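Local atomic coordinates of Alr3699 protein (Nostoc sp., PDB entry 4XSU), a protein that is a GT-B glycosyltransferase-family protein of undescribed function, with two Rossmann-like domains facing a cleft that here holds UDP and alpha-D-glucopyranose. Residues 88-93 and 112-117; 99-104 and 121-126; 220-225 and 289-294. One frame throughout, in Å; residues are numbered along the deposited sequence.

Interaction 1. Residues 88-93 and 112-117; sequences AKVVQT and AIASFI
V91 fits against A114 and I117 where helices 85-94 and 105-118 pack in the N-terminal Rossmann-like domain of this GT-B protein, the second of them being the crossover helix between strands 99-102 and 122-126. The segment axes come within 8.7 Å and cross at -46°, with the helices running broadly the same way. The small side chain of A114 permits this approach: the CA atoms of V91 and A114 lie only 4.4 Å apart.

No hydrogen bond joins the segments, so the cohesion between them is apolar. The two methyls of V91 divide the work. CG1, set opposite the backbone N (chi1 172°), presses on I117 CG2 at 3.5 Å, and these two side chains cross nearly perpendicularly. CG2, turned to the other side, rests over A114, 3.7 Å from its CA, and also approaches I113 CG2 at 4.1 Å. V90 CG1 adds a looser touch to A114 CB. F77 touches both V91 and I117, while R141 of the second subunit binds the backbone O of F116, carrying the end of this helix into the dimer interface.

Within segment 88-93, K89 O accepts from both T93 N and T93 OG1, which reach it from opposite faces of its carbonyl plane; the hydroxyl bond is 2.8 Å long, with OG1 lying above that plane.

Interaction 2. Residues 99-104 and 121-126; sequences LIYANT and PLVYHL
I100 and A102 face P121, V123 and H125 along two neighbouring parallel strands, each taking part in the pairing through both its N-H and its C=O. I100 N reaches P121 O and I100 O receives V123 N; one step on, A102 N reaches V123 O at 2.8 Å and A102 O receives H125 N. This is the parallel pairing of a beta-alpha-beta unit, with helix 105-118 as the crossover, in the Rossmann-like N-terminal domain.

The tightly packed part includes Y101, V123 and H125. With CG turned opposite the backbone N (chi1 -162°), the tyrosine stands off the sheet, leaning toward the strand's C-terminal end, and its OH meets H125 ND1 at the edge of the imidazole in a hydrogen bond modelled at 2.5 Å, a length that is doubtful at this resolution. The two rings meet rim to rim, their planes 43° apart. V123 CG1 sits over one face of the Y101 ring, 4.3 Å from its centroid, and V123 CG2 touches L99 CD1. On the other face of the sheet, L122 CD1 fills the angle between I100 CG2, at 3.7 Å, and A102 CB.

Looser by contrast is the exposed ring of P121, which meets L99 CD1 only lightly. Past A102 the carbonyls N103 O and H125 O stand 3.5 Å apart, two acceptors bridged by a water that donates to both. N103 OD1 lies beside H125 CB but bonds to H127.

Strands 9-13 and 151-156 flank the pair; helix 105-118 covers L122 and Y124, and helix 20-29 lies against Y101 and H125.

Interaction 3. Residues 220-225 and 289-294; sequences GQHILI and TSTAPE. With GLC (alpha-D-glucopyranose), chain J.
G220 takes a left-handed backbone conformation (phi 61°, psi 39°) just before helix 221-228 and, having no side chain, lets the chain at T289 come close: G220 CA is 3.7 Å from T289 O. The chi1 of T289, 64°, sets OG1 between the backbone N and the carbonyl carbon, 2.6 Å from G220 O; K219 O and H211 NE2 also lie within hydrogen-bonding reach of OG1. G220 O meanwhile also accepts I223 N from the first turn of the helix.

Apolar contacts continue along the helix. The I223 and T291 side chains cross at a slant, I223 CG1 to T291 CG2 3.8 Å, and L224 CB lies more loosely against T289 CG2.

The contact belongs to the C-terminal Rossmann-like domain of the GT-B fold. Strands 207-211 and 285-287 are neighbours in its parallel sheet, and here the loop after the second meets the helix that follows the first. To judge by the sequence, E294 is in the position of the first glutamate of the EX7E motif found in many GT-B families. S290 OG donates to E294 OE1 at 2.9 Å, nearly along the C-O axis, and H288 NE2 bonds the same oxygen. E294 OE2 forms a salt bridge with K219, the residue preceding G220, and receives a weak hydrogen bond from O3 of the bound glucose at 3.3 Å; UDP also touches E294.

How the interactions relate
Interactions 1 and 2 occupy adjoining helix and sheet layers of the N-terminal domain: their segments alternate along the chain, their centres are 13 Å apart, and the helix of 112-117 lies on the sheet, with I100 CD1 3.6 Å from S115 N. Interaction 3 belongs to the C-terminal domain, its centre about 30 Å from that of interaction 2 and 39 Å from that of interaction 1. The ligands lie between the two domains. The side chain of H125 is about 6 Å from the bound glucose. E294 has a weak hydrogen bond to the same sugar, and nearest atoms of interactions 2 and 3 are about 10 Å apart. Interaction 1, whose nearest atoms are about 24 Å from those of interaction 3, adjoins the second subunit.

Interaction 1. Residues 88-93 and 112-117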
loop_
_atom_site.group_PDB
_atom_site.type_symbol
_atom_site.label_atom_id
_atom_site.label_comp_id
_atom_site.label_asym_id
_atom_site.label_seq_id
_atom_site.Cartn_x
_atom_site.Cartn_y
_atom_site.Cartn_z
ATOM N N ALA B 88 1.609 -7.903 2.344
ATOM C CA ALA B 88 1.180 -9.252 1.959
ATOM C C ALA B 88 1.536 -10.253 3.033
ATOM O O ALA B 88 0.700 -11.062 3.434
ATOM C CB ALA B 88 1.808 -9.662 0.626
ATOM N N LYS B 89 2.782 -10.188 3.491
ATOM C CA LYS B 89 3.252 -11.049 4.586
ATOM C C LYS B 89 2.395 -10.910 5.845
ATOM O O LYS B 89 1.997 -11.909 6.466
ATOM C CB LYS B 89 4.681 -10.698 4.935
ATOM C CG LYS B 89 5.662 -10.966 3.809
ATOM C CD LYS B 89 6.956 -10.190 3.989
ATOM C CE LYS B 89 7.983 -10.611 2.956
ATOM N NZ LYS B 89 9.223 -9.808 3.072
ATOM N N VAL B 90 2.089 -9.668 6.203
ATOM C CA VAL B 90 1.303 -9.409 7.404
ATOM C C VAL B 90 -0.111 -9.916 7.227
ATOM O O VAL B 90 -0.655 -10.576 8.123
ATOM C CB VAL B 90 1.289 -7.912 7.756
ATOM C CG1 VAL B 90 0.297 -7.617 8.874
ATOM C CG2 VAL B 90 2.686 -7.452 8.145
ATOM N N VAL B 91 -0.698 -9.628 6.063
ATOM C CA VAL B 91 -2.035 -10.144 5.727
ATOM C C VAL B 91 -2.083 -11.663 5.876
ATOM O O VAL B 91 -3.057 -12.223 6.393
ATOM C CB VAL B 91 -2.454 -9.794 4.275
ATOM C CG1 VAL B 91 -3.747 -10.517 3.905
ATOM C CG2 VAL B 91 -2.635 -8.290 4.085
ATOM N N GLN B 92 -1.033 -12.322 5.405
ATOM C CA GLN B 92 -0.978 -13.778 5.434
ATOM C C GLN B 92 -0.992 -14.244 6.884
ATOM O O GLN B 92 -1.862 -15.012 7.299
ATOM C CB GLN B 92 0.273 -14.284 4.706
ATOM C CG GLN B 92 0.262 -15.777 4.405
ATOM C CD GLN B 92 0.908 -16.106 3.064
ATOM O OE1 GLN B 92 0.270 -15.990 2.009
ATOM N NE2 GLN B 92 2.172 -16.520 3.097
ATOM N N THR B 93 -0.034 -13.729 7.652
ATOM C CA THR B 93 0.069 -13.995 9.084
ATOM C C THR B 93 -1.254 -13.737 9.815
ATOM O O THR B 93 -1.736 -14.572 10.577
ATOM C CB THR B 93 1.159 -13.111 9.691
ATOM O OG1 THR B 93 2.364 -13.250 8.921
ATOM C CG2 THR B 93 1.421 -13.506 11.100
ATOM N N ALA B 112 -5.070 -2.195 8.972
ATOM C CA ALA B 112 -6.335 -1.994 8.273
ATOM C C ALA B 112 -6.465 -2.936 7.034
ATOM O O ALA B 112 -7.419 -3.712 6.875
ATOM C CB ALA B 112 -6.433 -0.559 7.843
ATOM N N ILE B 113 -5.470 -2.868 6.169
ATOM C CA ILE B 113 -5.461 -3.704 5.003
ATOM C C ILE B 113 -5.686 -5.141 5.403
ATOM O O ILE B 113 -6.639 -5.775 4.955
ATOM C CB ILE B 113 -4.149 -3.521 4.245
ATOM C CG1 ILE B 113 -4.089 -2.098 3.678
ATOM C CG2 ILE B 113 -4.024 -4.530 3.116
ATOM C CD1 ILE B 113 -2.732 -1.736 3.097
ATOM N N ALA B 114 -4.840 -5.646 6.294
ATOM C CA ALA B 114 -4.943 -7.042 6.745
ATOM C C ALA B 114 -6.202 -7.311 7.520
ATOM O O ALA B 114 -6.646 -8.444 7.588
ATOM C CB ALA B 114 -3.743 -7.424 7.584
ATOM N N SER B 115 -6.780 -6.283 8.130
ATOM C CA SER B 115 -8.080 -6.458 8.789
ATOM C C SER B 115 -9.142 -6.822 7.737
ATOM O O SER B 115 -9.927 -7.751 7.909
ATOM C CB SER B 115 -8.497 -5.181 9.543
ATOM O OG SER B 115 -9.833 -5.269 10.019
ATOM N N PHE B 116 -9.151 -6.069 6.646
ATOM C CA PHE B 116 -10.130 -6.271 5.584
ATOM C C PHE B 116 -9.949 -7.598 4.849
ATOM O O PHE B 116 -10.879 -8.393 4.704
ATOM C CB PHE B 116 -10.033 -5.151 4.568
ATOM C CG PHE B 116 -10.975 -5.315 3.434
ATOM C CD1 PHE B 116 -12.327 -5.115 3.623
ATOM C CD2 PHE B 116 -10.520 -5.711 2.195
ATOM C CE1 PHE B 116 -13.210 -5.278 2.584
ATOM C CE2 PHE B 116 -11.397 -5.874 1.155
ATOM C CZ PHE B 116 -12.742 -5.659 1.351
ATOM N N ILE B 117 -8.738 -7.840 4.395
ATOM C CA ILE B 117 -8.485 -9.020 3.610
ATOM C C ILE B 117 -8.614 -10.296 4.439
ATOM O O ILE B 117 -9.242 -11.257 4.001
ATOM C CB ILE B 117 -7.118 -8.961 2.963
ATOM C CG1 ILE B 117 -7.062 -7.769 2.005
ATOM C CG2 ILE B 117 -6.849 -10.254 2.244
ATOM C CD1 ILE B 117 -5.698 -7.553 1.369
#

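Interaction 2. Residues 99-104 and 121-126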
loop_
_atom_site.group_PDB
_atom_site.type_symbol
_atom_site.label_atom_id
_atom_site.label_comp_id
_atom_site.label_asym_id
_atom_site.label_seq_id
_atom_site.Cartn_x
_atom_site.Cartn_y
_atom_site.Cartn_z
ATOM N N LEU B 99 -7.222 -11.321 16.301
ATOM C CA LEU B 99 -7.271 -9.873 16.488
ATOM C C LEU B 99 -6.026 -9.196 15.990
ATOM O O LEU B 99 -4.930 -9.713 16.143
ATOM C CB LEU B 99 -7.416 -9.550 17.970
ATOM C CG LEU B 99 -7.452 -8.079 18.361
ATOM C CD1 LEU B 99 -8.801 -7.461 18.085
ATOM C CD2 LEU B 99 -7.152 -7.952 19.829
ATOM N N ILE B 100 -6.201 -8.011 15.426
ATOM C CA ILE B 100 -5.070 -7.212 15.005
ATOM C C ILE B 100 -5.056 -5.996 15.874
ATOM O O ILE B 100 -6.043 -5.248 15.933
ATOM C CB ILE B 100 -5.156 -6.796 13.529
ATOM C CG1 ILE B 100 -5.274 -8.048 12.649
ATOM C CG2 ILE B 100 -3.930 -5.986 13.130
ATOM C CD1 ILE B 100 -5.603 -7.762 11.199
ATOM N N TYR B 101 -3.921 -5.815 16.543
ATOM C CA TYR B 101 -3.716 -4.733 17.497
ATOM C C TYR B 101 -2.595 -3.838 16.954
ATOM O O TYR B 101 -1.404 -4.182 17.010
ATOM C CB TYR B 101 -3.360 -5.337 18.862
ATOM C CG TYR B 101 -3.515 -4.429 20.070
ATOM C CD1 TYR B 101 -2.674 -3.360 20.270
ATOM C CD2 TYR B 101 -4.478 -4.690 21.049
ATOM C CE1 TYR B 101 -2.799 -2.549 21.386
ATOM C CE2 TYR B 101 -4.608 -3.887 22.176
ATOM C CZ TYR B 101 -3.761 -2.821 22.344
ATOM O OH TYR B 101 -3.872 -1.997 23.445
ATOM N N ALA B 102 -2.979 -2.695 16.408
ATOM C CA ALA B 102 -2.009 -1.851 15.770
ATOM C C ALA B 102 -1.554 -0.756 16.724
ATOM O O ALA B 102 -2.376 0.060 17.201
ATOM C CB ALA B 102 -2.592 -1.245 14.507
ATOM N N ASN B 103 -0.243 -0.697 16.943
ATOM C CA ASN B 103 0.298 0.209 17.939
ATOM C C ASN B 103 0.851 1.502 17.426
ATOM O O ASN B 103 1.167 2.336 18.238
ATOM C CB ASN B 103 1.361 -0.485 18.801
ATOM C CG ASN B 103 1.533 0.183 20.168
ATOM O OD1 ASN B 103 0.588 0.279 20.954
ATOM N ND2 ASN B 103 2.724 0.674 20.435
ATOM N N THR B 104 1.018 1.659 16.108
ATOM C CA THR B 104 1.512 2.924 15.504
ATOM C C THR B 104 0.775 3.254 14.208
ATOM O O THR B 104 0.001 2.450 13.694
ATOM C CB THR B 104 3.017 2.861 15.210
ATOM O OG1 THR B 104 3.290 1.838 14.241
ATOM C CG2 THR B 104 3.829 2.540 16.491
ATOM N N PRO B 121 -10.987 -8.504 13.218
ATOM C CA PRO B 121 -11.211 -7.209 13.836
ATOM C C PRO B 121 -9.888 -6.522 14.197
ATOM O O PRO B 121 -8.870 -7.179 14.423
ATOM C CB PRO B 121 -12.050 -7.548 15.079
ATOM C CG PRO B 121 -11.737 -8.967 15.389
ATOM C CD PRO B 121 -11.440 -9.620 14.077
ATOM N N LEU B 122 -9.921 -5.198 14.211
ATOM C CA LEU B 122 -8.734 -4.394 14.366
ATOM C C LEU B 122 -8.918 -3.435 15.526
ATOM O O LEU B 122 -9.963 -2.749 15.631
ATOM C CB LEU B 122 -8.480 -3.582 13.104
ATOM C CG LEU B 122 -7.448 -2.439 13.150
ATOM C CD1 LEU B 122 -6.014 -2.957 13.060
ATOM C CD2 LEU B 122 -7.722 -1.442 12.024
ATOM N N VAL B 123 -7.881 -3.370 16.369
ATOM C CA VAL B 123 -7.797 -2.355 17.416
ATOM C C VAL B 123 -6.682 -1.405 17.120
ATOM O O VAL B 123 -5.569 -1.818 16.808
ATOM C CB VAL B 123 -7.552 -2.976 18.790
ATOM C CG1 VAL B 123 -7.279 -1.888 19.809
ATOM C CG2 VAL B 123 -8.762 -3.799 19.222
ATOM N N TYR B 124 -6.985 -0.128 17.239
ATOM C CA TYR B 124 -5.970 0.910 17.154
ATOM C C TYR B 124 -5.571 1.474 18.557
ATOM O O TYR B 124 -6.338 2.193 19.205
ATOM C CB TYR B 124 -6.497 2.057 16.297
ATOM C CG TYR B 124 -5.525 3.206 16.039
ATOM C CD1 TYR B 124 -4.143 3.023 16.030
ATOM C CD2 TYR B 124 -6.006 4.463 15.742
ATOM C CE1 TYR B 124 -3.284 4.092 15.750
ATOM C CE2 TYR B 124 -5.156 5.522 15.459
ATOM C CZ TYR B 124 -3.807 5.330 15.465
ATOM O OH TYR B 124 -3.006 6.428 15.193
ATOM N N HIS B 125 -4.351 1.200 18.991
ATOM C CA HIS B 125 -3.838 1.839 20.196
ATOM C C HIS B 125 -3.162 3.105 19.811
ATOM O O HIS B 125 -2.106 3.063 19.188
ATOM C CB HIS B 125 -2.856 0.951 20.935
ATOM C CG HIS B 125 -2.791 1.261 22.397
ATOM N ND1 HIS B 125 -2.963 0.303 23.375
ATOM C CD2 HIS B 125 -2.627 2.443 23.046
ATOM C CE1 HIS B 125 -2.881 0.880 24.562
ATOM N NE2 HIS B 125 -2.677 2.176 24.390
ATOM N N LEU B 126 -3.760 4.226 20.192
ATOM C CA LEU B 126 -3.279 5.547 19.797
ATOM C C LEU B 126 -2.319 6.136 20.867
ATOM O O LEU B 126 -2.729 6.339 22.002
ATOM C CB LEU B 126 -4.485 6.456 19.621
ATOM C CG LEU B 126 -4.229 7.902 19.257
ATOM C CD1 LEU B 126 -3.534 8.011 17.917
ATOM C CD2 LEU B 126 -5.538 8.680 19.240
HETATM O O HOH W 1 -0.261 4.578 18.370
#

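Interaction 3. Residues 220-225 and 289-294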
loop_
_atom_site.group_PDB
_atom_site.type_symbol
_atom_site.label_atom_id
_atom_site.label_comp_id
_atom_site.label_asym_id
_atom_site.label_seq_id
_atom_site.Cartn_x
_atom_site.Cartn_y
_atom_site.Cartn_z
ATOM N N GLY B 220 12.460 19.597 23.862
ATOM C CA GLY B 220 12.917 20.807 24.540
ATOM C C GLY B 220 14.046 20.652 25.548
ATOM O O GLY B 220 14.021 21.313 26.586
ATOM N N GLN B 221 15.043 19.806 25.259
ATOM C CA GLN B 221 16.251 19.764 26.105
ATOM C C GLN B 221 16.910 21.138 26.137
ATOM O O GLN B 221 17.498 21.524 27.131
ATOM C CB GLN B 221 17.268 18.738 25.635
ATOM C CG GLN B 221 16.904 17.278 25.911
ATOM C CD GLN B 221 15.986 16.708 24.850
ATOM O OE1 GLN B 221 15.578 17.424 23.928
ATOM N NE2 GLN B 221 15.666 15.426 24.964
ATOM N N HIS B 222 16.798 21.877 25.047
ATOM C CA HIS B 222 17.356 23.213 24.981
ATOM C C HIS B 222 16.647 24.236 25.845
ATOM O O HIS B 222 17.125 25.363 25.989
ATOM C CB HIS B 222 17.330 23.708 23.543
ATOM C CG HIS B 222 15.956 23.909 23.000
ATOM N ND1 HIS B 222 15.118 22.857 22.692
ATOM C CD2 HIS B 222 15.275 25.040 22.704
ATOM C CE1 HIS B 222 13.976 23.334 22.232
ATOM N NE2 HIS B 222 14.047 24.655 22.224
ATOM N N ILE B 223 15.481 23.891 26.375
ATOM C CA ILE B 223 14.793 24.817 27.266
ATOM C C ILE B 223 15.420 24.672 28.636
ATOM O O ILE B 223 15.730 25.669 29.280
ATOM C CB ILE B 223 13.255 24.589 27.311
ATOM C CG1 ILE B 223 12.638 24.837 25.931
ATOM C CG2 ILE B 223 12.589 25.528 28.308
ATOM C CD1 ILE B 223 12.840 26.247 25.380
ATOM N N LEU B 224 15.608 23.431 29.066
ATOM C CA LEU B 224 16.258 23.148 30.330
ATOM C C LEU B 224 17.646 23.775 30.343
ATOM O O LEU B 224 18.053 24.420 31.327
ATOM C CB LEU B 224 16.374 21.635 30.543
ATOM C CG LEU B 224 17.243 21.217 31.720
ATOM C CD1 LEU B 224 16.836 22.018 32.950
ATOM C CD2 LEU B 224 17.115 19.722 32.017
ATOM N N ILE B 225 18.379 23.591 29.248
ATOM C CA ILE B 225 19.737 24.098 29.187
ATOM C C ILE B 225 19.701 25.601 29.359
ATOM O O ILE B 225 20.459 26.127 30.159
ATOM C CB ILE B 225 20.460 23.702 27.889
ATOM C CG1 ILE B 225 20.767 22.198 27.921
ATOM C CG2 ILE B 225 21.737 24.521 27.706
ATOM C CD1 ILE B 225 21.197 21.644 26.582
ATOM N N THR B 289 10.133 18.907 29.541
ATOM C CA THR B 289 10.206 20.270 28.999
ATOM C C THR B 289 9.711 20.445 27.563
ATOM O O THR B 289 10.082 21.424 26.894
ATOM C CB THR B 289 11.672 20.761 29.049
ATOM O OG1 THR B 289 12.505 19.951 28.175
ATOM C CG2 THR B 289 12.176 20.704 30.509
ATOM N N SER B 290 8.871 19.529 27.094
ATOM C CA SER B 290 8.405 19.533 25.694
ATOM C C SER B 290 7.789 20.850 25.250
ATOM O O SER B 290 6.900 21.359 25.904
ATOM C CB SER B 290 7.396 18.422 25.474
ATOM O OG SER B 290 7.994 17.161 25.758
ATOM N N THR B 291 8.275 21.379 24.126
ATOM C CA THR B 291 7.753 22.592 23.504
ATOM C C THR B 291 6.512 22.357 22.599
ATOM O O THR B 291 6.003 23.295 21.958
ATOM C CB THR B 291 8.835 23.239 22.630
ATOM O OG1 THR B 291 9.544 22.209 21.941
ATOM C CG2 THR B 291 9.809 23.995 23.470
ATOM N N ALA B 292 6.050 21.111 22.533
ATOM C CA ALA B 292 4.837 20.783 21.818
ATOM C C ALA B 292 4.111 19.772 22.686
ATOM O O ALA B 292 4.759 19.038 23.425
ATOM C CB ALA B 292 5.147 20.209 20.434
ATOM N N PRO B 293 2.769 19.747 22.617
ATOM C CA PRO B 293 2.019 18.984 23.603
ATOM C C PRO B 293 2.396 17.518 23.668
ATOM O O PRO B 293 2.463 16.861 22.641
ATOM C CB PRO B 293 0.561 19.166 23.148
ATOM C CG PRO B 293 0.533 20.499 22.458
ATOM C CD PRO B 293 1.883 20.604 21.787
ATOM N N GLU B 294 2.562 17.012 24.866
ATOM C CA GLU B 294 2.966 15.662 25.064
ATOM C C GLU B 294 1.772 14.799 25.166
ATOM O O GLU B 294 0.896 15.100 25.921
ATOM C CB GLU B 294 3.715 15.555 26.367
ATOM C CG GLU B 294 4.228 14.172 26.665
ATOM C CD GLU B 294 5.531 13.900 25.983
ATOM O OE1 GLU B 294 6.352 14.803 25.879
ATOM O OE2 GLU B 294 5.733 12.780 25.553
HETATM C C1 GLC J . 3.711 7.699 22.971
HETATM C C2 GLC J . 3.512 9.189 23.263
HETATM C C3 GLC J . 3.840 9.587 24.702
HETATM C C4 GLC J . 3.455 8.494 25.700
HETATM C C5 GLC J . 3.849 7.082 25.252
HETATM C C6 GLC J . 2.620 6.180 25.186
HETATM O O1 GLC J . 4.358 7.549 21.701
HETATM O O2 GLC J . 4.329 9.954 22.368
HETATM O O3 GLC J . 3.146 10.796 25.031
HETATM O O4 GLC J . 4.072 8.773 26.962
HETATM O O5 GLC J . 4.503 7.072 23.981
HETATM O O6 GLC J . 2.226 5.813 26.512
#